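Local coordinates for serine acetyltransferase (Entamoeba histolytica, PDB 3Q1X) that catalyses the acetylation of L-serine as a serine O-acetyltransferase of cysteine biosynthesis, and belongs to the hexapeptide-repeat transferases with a left-handed beta-helix, at the serine site and the interface of chains A and C. Coordinates in Å, arbitrary orientation; residue numbers count along the deposited sequence, not the author numbering. Chains: chain A/B/C, Serine acetyltransferase.

Contact 1: the serine site. Residues chain A 114-116, 179-180; chain B 206, 208, 222-223. With SER (serine), chain D.
At the boundary of chains A and B in this left-handed beta-helix acetyltransferase of the hexapeptide-repeat family lies the pocket for L-serine, the acetyl-accepting substrate: chain A binds chiefly the amino group and hydroxyl side, chain B chiefly the carboxylate. B:Arg222 comes side-on, its chain extended from CG to NE after a first turn into the crowded position between backbone N and carbonyl carbon (chi1 65°). B:Arg222 NE gives a hydrogen bond to SER OXT at 2.9 Å, and B:Arg222 NH2 a hydrogen bond and salt bridge to SER O at 2.8 Å. Both partners lie close to the guanidinium plane, so the double grip fixes the rotation of the carboxylate. B:His223 NE2 sits over one guanidinium face, towards its rim, while the arginine's CG lies above the imidazole; this ring turns its edge to the carboxylate carbon of serine.

The amino group is held between two carboxylates whose CG atoms are both anti to their backbone N. A:Asp179 receives SER N on the syn lone pair of OD2 at 2.7 Å. A:Asp114 OD1, following helix 82-113, is met instead from above its carboxylate plane, with SER N at 2.8 Å, and it also accepts from the backbone A:Ala116 N (3.0 Å), which would help hold the aspartate. A:His180, the general base of the family, presents its edge in plane to SER CB, and A:Asp179 OD1 stands over one of its faces. A:His180 NE2 lies 3.7 Å from SER OG, the hydroxyl to be acetylated, without a hydrogen bond as modelled, yet beside that oxygen as expected of the base. B:His208 points its edge at SER CA and meets A:Pro115 tip to tip.

Contact 2: the interface of chains A and C. Residues chain A 209-210; chain C 230-231, 249-251.
The guanidinium of C:Arg249 carries the benzylic CB of A:Phe209 over the centre of one face, with A:Phe209 CB 3.5 Å from C:Arg249 CZ. Phenyl and guanidinium planes are inclined by just 18°, yet the two side chains cross obliquely, so that it is CB, rather than the aromatic ring, that covers the charged group. The ring runs on along the aliphatic part of the arginine, where A:Phe209 CD1 packs on C:Arg249 CB at 3.5 Å, and it receives the carbonyl C:Ile250 O at its edge, in plane, 3.5 Å from A:Phe209 CE1. C:Thr231 adds its CB and methyl CG2 near CD1.

Beyond the phenylalanine, the arginine chain, extended from CG to NE, brings C:Arg249 NH2 to the backbone A:Gln210 O in a hydrogen bond of 3.2 Å. The donor stands well above the carbonyl plane (56°), a bent approach. A:Gln210 is extended beyond CG and crosses C:Thr231 obliquely. The amide A:Gln210 NE2 donates to the hydroxyl C:Thr231 OG1 at 3.2 Å, tilted from the amide plane, while the glutamine's backbone N makes a weak bond to the same oxygen. OG1, placed beside its own backbone N (chi1 -49°), thus faces both ends of the glutamine.

Here a loop segment of chain A lies against strands 231-232 and 248-250 of the neighbouring beta-helix, a docking that would steady the loop and join subunits in the deposited trimer.

Contact 1: the serine site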
loop_
_atom_site.group_PDB
_atom_site.type_symbol
_atom_site.label_atom_id
_atom_site.label_comp_id
_atom_site.label_asym_id
_atom_site.label_seq_id
_atom_site.Cartn_x
_atom_site.Cartn_y
_atom_site.Cartn_z
ATOM N N ASP A 114 -15.786 -11.236 -10.767
ATOM C CA ASP A 114 -16.086 -9.971 -10.086
ATOM C C ASP A 114 -17.387 -9.285 -10.547
ATOM O O ASP A 114 -17.417 -8.633 -11.598
ATOM C CB ASP A 114 -14.923 -8.986 -10.234
ATOM C CG ASP A 114 -15.115 -7.722 -9.394
ATOM O OD1 ASP A 114 -16.012 -7.706 -8.517
ATOM O OD2 ASP A 114 -14.374 -6.736 -9.614
ATOM N N PRO A 115 -18.457 -9.385 -9.738
ATOM C CA PRO A 115 -19.729 -8.754 -10.088
ATOM C C PRO A 115 -19.628 -7.232 -10.204
ATOM O O PRO A 115 -20.511 -6.611 -10.786
ATOM C CB PRO A 115 -20.650 -9.123 -8.919
ATOM C CG PRO A 115 -20.024 -10.292 -8.285
ATOM C CD PRO A 115 -18.556 -10.177 -8.498
ATOM N N ALA A 116 -18.562 -6.650 -9.649
ATOM C CA ALA A 116 -18.353 -5.203 -9.691
ATOM C C ALA A 116 -17.762 -4.701 -11.009
ATOM O O ALA A 116 -17.795 -3.504 -11.264
ATOM C CB ALA A 116 -17.490 -4.741 -8.497
ATOM N N ASP A 179 -8.529 -10.424 -6.485
ATOM C CA ASP A 179 -9.492 -9.362 -6.236
ATOM C C ASP A 179 -9.116 -8.601 -4.986
ATOM O O ASP A 179 -8.789 -9.211 -3.960
ATOM C CB ASP A 179 -10.900 -9.941 -6.066
ATOM C CG ASP A 179 -11.994 -8.911 -6.281
ATOM O OD1 ASP A 179 -11.716 -7.728 -6.623
ATOM O OD2 ASP A 179 -13.164 -9.291 -6.120
ATOM N N HIS A 180 -9.170 -7.271 -5.088
ATOM C CA HIS A 180 -8.846 -6.332 -3.990
ATOM C C HIS A 180 -7.344 -6.290 -3.723
ATOM O O HIS A 180 -6.692 -5.267 -3.978
ATOM C CB HIS A 180 -9.692 -6.613 -2.745
ATOM C CG HIS A 180 -11.149 -6.349 -2.959
ATOM N ND1 HIS A 180 -12.103 -7.347 -2.942
ATOM C CD2 HIS A 180 -11.809 -5.202 -3.235
ATOM C CE1 HIS A 180 -13.292 -6.815 -3.169
ATOM N NE2 HIS A 180 -13.141 -5.517 -3.352
ATOM N N ALA B 206 -17.593 -9.354 0.234
ATOM C CA ALA B 206 -18.114 -10.624 -0.233
ATOM C C ALA B 206 -16.994 -11.493 -0.789
ATOM O O ALA B 206 -15.947 -10.983 -1.193
ATOM C CB ALA B 206 -19.190 -10.392 -1.301
ATOM N N HIS B 208 -16.531 -14.940 -3.565
ATOM C CA HIS B 208 -17.221 -15.739 -4.560
ATOM C C HIS B 208 -16.457 -17.004 -4.905
ATOM O O HIS B 208 -15.468 -16.983 -5.638
ATOM C CB HIS B 208 -17.534 -14.900 -5.793
ATOM C CG HIS B 208 -18.324 -13.673 -5.473
ATOM N ND1 HIS B 208 -17.779 -12.408 -5.502
ATOM C CD2 HIS B 208 -19.602 -13.524 -5.057
ATOM C CE1 HIS B 208 -18.697 -11.529 -5.142
ATOM N NE2 HIS B 208 -19.814 -12.180 -4.869
ATOM N N ARG B 222 -25.038 -7.476 -2.091
ATOM C CA ARG B 222 -24.244 -8.670 -1.785
ATOM C C ARG B 222 -23.176 -8.412 -0.718
ATOM O O ARG B 222 -22.388 -9.306 -0.394
ATOM C CB ARG B 222 -23.590 -9.217 -3.063
ATOM C CG ARG B 222 -22.561 -8.267 -3.674
ATOM C CD ARG B 222 -22.373 -8.514 -5.156
ATOM N NE ARG B 222 -21.288 -7.698 -5.702
ATOM C CZ ARG B 222 -21.438 -6.494 -6.238
ATOM N NH1 ARG B 222 -22.638 -5.920 -6.303
ATOM N NH2 ARG B 222 -20.371 -5.853 -6.709
ATOM N N HIS B 223 -23.153 -7.187 -0.197
ATOM C CA HIS B 223 -22.202 -6.774 0.831
ATOM C C HIS B 223 -22.985 -6.363 2.091
ATOM O O HIS B 223 -24.190 -6.090 2.008
ATOM C CB HIS B 223 -21.318 -5.620 0.322
ATOM C CG HIS B 223 -20.631 -5.897 -0.983
ATOM N ND1 HIS B 223 -19.658 -6.864 -1.129
ATOM C CD2 HIS B 223 -20.754 -5.306 -2.195
ATOM C CE1 HIS B 223 -19.227 -6.870 -2.380
ATOM N NE2 HIS B 223 -19.878 -5.936 -3.047
HETATM N N SER D . -15.304 -7.634 -5.854
HETATM C CA SER D . -16.288 -8.604 -5.287
HETATM C C SER D . -17.698 -8.034 -5.347
HETATM O O SER D . -17.901 -6.888 -5.744
HETATM C CB SER D . -15.921 -8.957 -3.843
HETATM O OG SER D . -16.041 -7.825 -2.992
HETATM O OXT SER D . -18.660 -8.708 -4.999
#

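Contact 2: the interface of chains A and C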
loop_
_atom_site.group_PDB
_atom_site.type_symbol
_atom_site.label_atom_id
_atom_site.label_comp_id
_atom_site.label_asym_id
_atom_site.label_seq_id
_atom_site.Cartn_x
_atom_site.Cartn_y
_atom_site.Cartn_z
ATOM N N PHE A 209 10.123 -19.506 12.261
ATOM C CA PHE A 209 10.344 -19.277 13.678
ATOM C C PHE A 209 11.829 -19.343 13.976
ATOM O O PHE A 209 12.538 -20.244 13.505
ATOM C CB PHE A 209 9.552 -20.273 14.518
ATOM C CG PHE A 209 8.072 -20.156 14.337
ATOM C CD1 PHE A 209 7.385 -19.051 14.830
ATOM C CD2 PHE A 209 7.364 -21.136 13.655
ATOM C CE1 PHE A 209 6.010 -18.932 14.660
ATOM C CE2 PHE A 209 5.989 -21.029 13.476
ATOM C CZ PHE A 209 5.309 -19.925 13.986
ATOM N N GLN A 210 12.293 -18.367 14.749
ATOM C CA GLN A 210 13.713 -18.195 14.989
ATOM C C GLN A 210 14.356 -19.433 15.595
ATOM O O GLN A 210 13.953 -19.909 16.660
ATOM C CB GLN A 210 13.970 -16.979 15.876
ATOM C CG GLN A 210 13.767 -15.660 15.169
ATOM C CD GLN A 210 13.975 -14.484 16.091
ATOM O OE1 GLN A 210 15.056 -14.313 16.662
ATOM N NE2 GLN A 210 12.940 -13.662 16.244
ATOM N N VAL C 230 11.543 -12.822 19.549
ATOM C CA VAL C 230 10.134 -13.099 19.335
ATOM C C VAL C 230 9.849 -13.137 17.843
ATOM O O VAL C 230 10.333 -12.283 17.088
ATOM C CB VAL C 230 9.249 -12.035 20.014
ATOM C CG1 VAL C 230 7.770 -12.210 19.655
ATOM C CG2 VAL C 230 9.462 -12.065 21.521
ATOM N N THR C 231 9.082 -14.139 17.427
ATOM C CA THR C 231 8.612 -14.233 16.045
ATOM C C THR C 231 7.094 -14.155 16.018
ATOM O O THR C 231 6.406 -14.922 16.704
ATOM C CB THR C 231 9.096 -15.525 15.357
ATOM O OG1 THR C 231 10.499 -15.676 15.579
ATOM C CG2 THR C 231 8.830 -15.479 13.850
ATOM N N ARG C 249 7.161 -17.726 20.155
ATOM C CA ARG C 249 6.726 -17.942 18.778
ATOM C C ARG C 249 5.209 -17.777 18.721
ATOM O O ARG C 249 4.479 -18.427 19.476
ATOM C CB ARG C 249 7.133 -19.344 18.304
ATOM C CG ARG C 249 8.641 -19.569 18.193
ATOM C CD ARG C 249 9.024 -21.044 18.410
ATOM N NE ARG C 249 10.400 -21.331 17.991
ATOM C CZ ARG C 249 10.756 -22.281 17.125
ATOM N NH1 ARG C 249 9.845 -23.076 16.569
ATOM N NH2 ARG C 249 12.037 -22.440 16.814
ATOM N N ILE C 250 4.734 -16.891 17.849
ATOM C CA ILE C 250 3.295 -16.670 17.693
ATOM C C ILE C 250 2.823 -17.141 16.322
ATOM O O ILE C 250 3.357 -16.716 15.294
ATOM C CB ILE C 250 2.918 -15.191 17.919
ATOM C CG1 ILE C 250 3.280 -14.771 19.348
ATOM C CG2 ILE C 250 1.427 -14.969 17.663
ATOM C CD1 ILE C 250 3.565 -13.291 19.505
ATOM N N GLY C 251 1.824 -18.023 16.322
ATOM C CA GLY C 251 1.301 -18.632 15.094
ATOM C C GLY C 251 0.406 -17.733 14.263
ATOM O O GLY C 251 -0.011 -16.655 14.710
#

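The C-alpha centres of contact 1 and contact 2 are about 34 Å apart, and they share no residue. They are nevertheless related through the long connection between strands 203-205 and 225-226. In contact 1 chain B supplies residues of this stretch to the serine held between chains A and B; in contact 2 the same stretch of chain A rests on chain C, directly after the histidine equivalent to B:His208. Each subunit thus lends its loop to a neighbour, and packing of the contact 2 type plausibly helps set the catalytic residues in place, which would tie active-site formation to assembly of the deposited trimer.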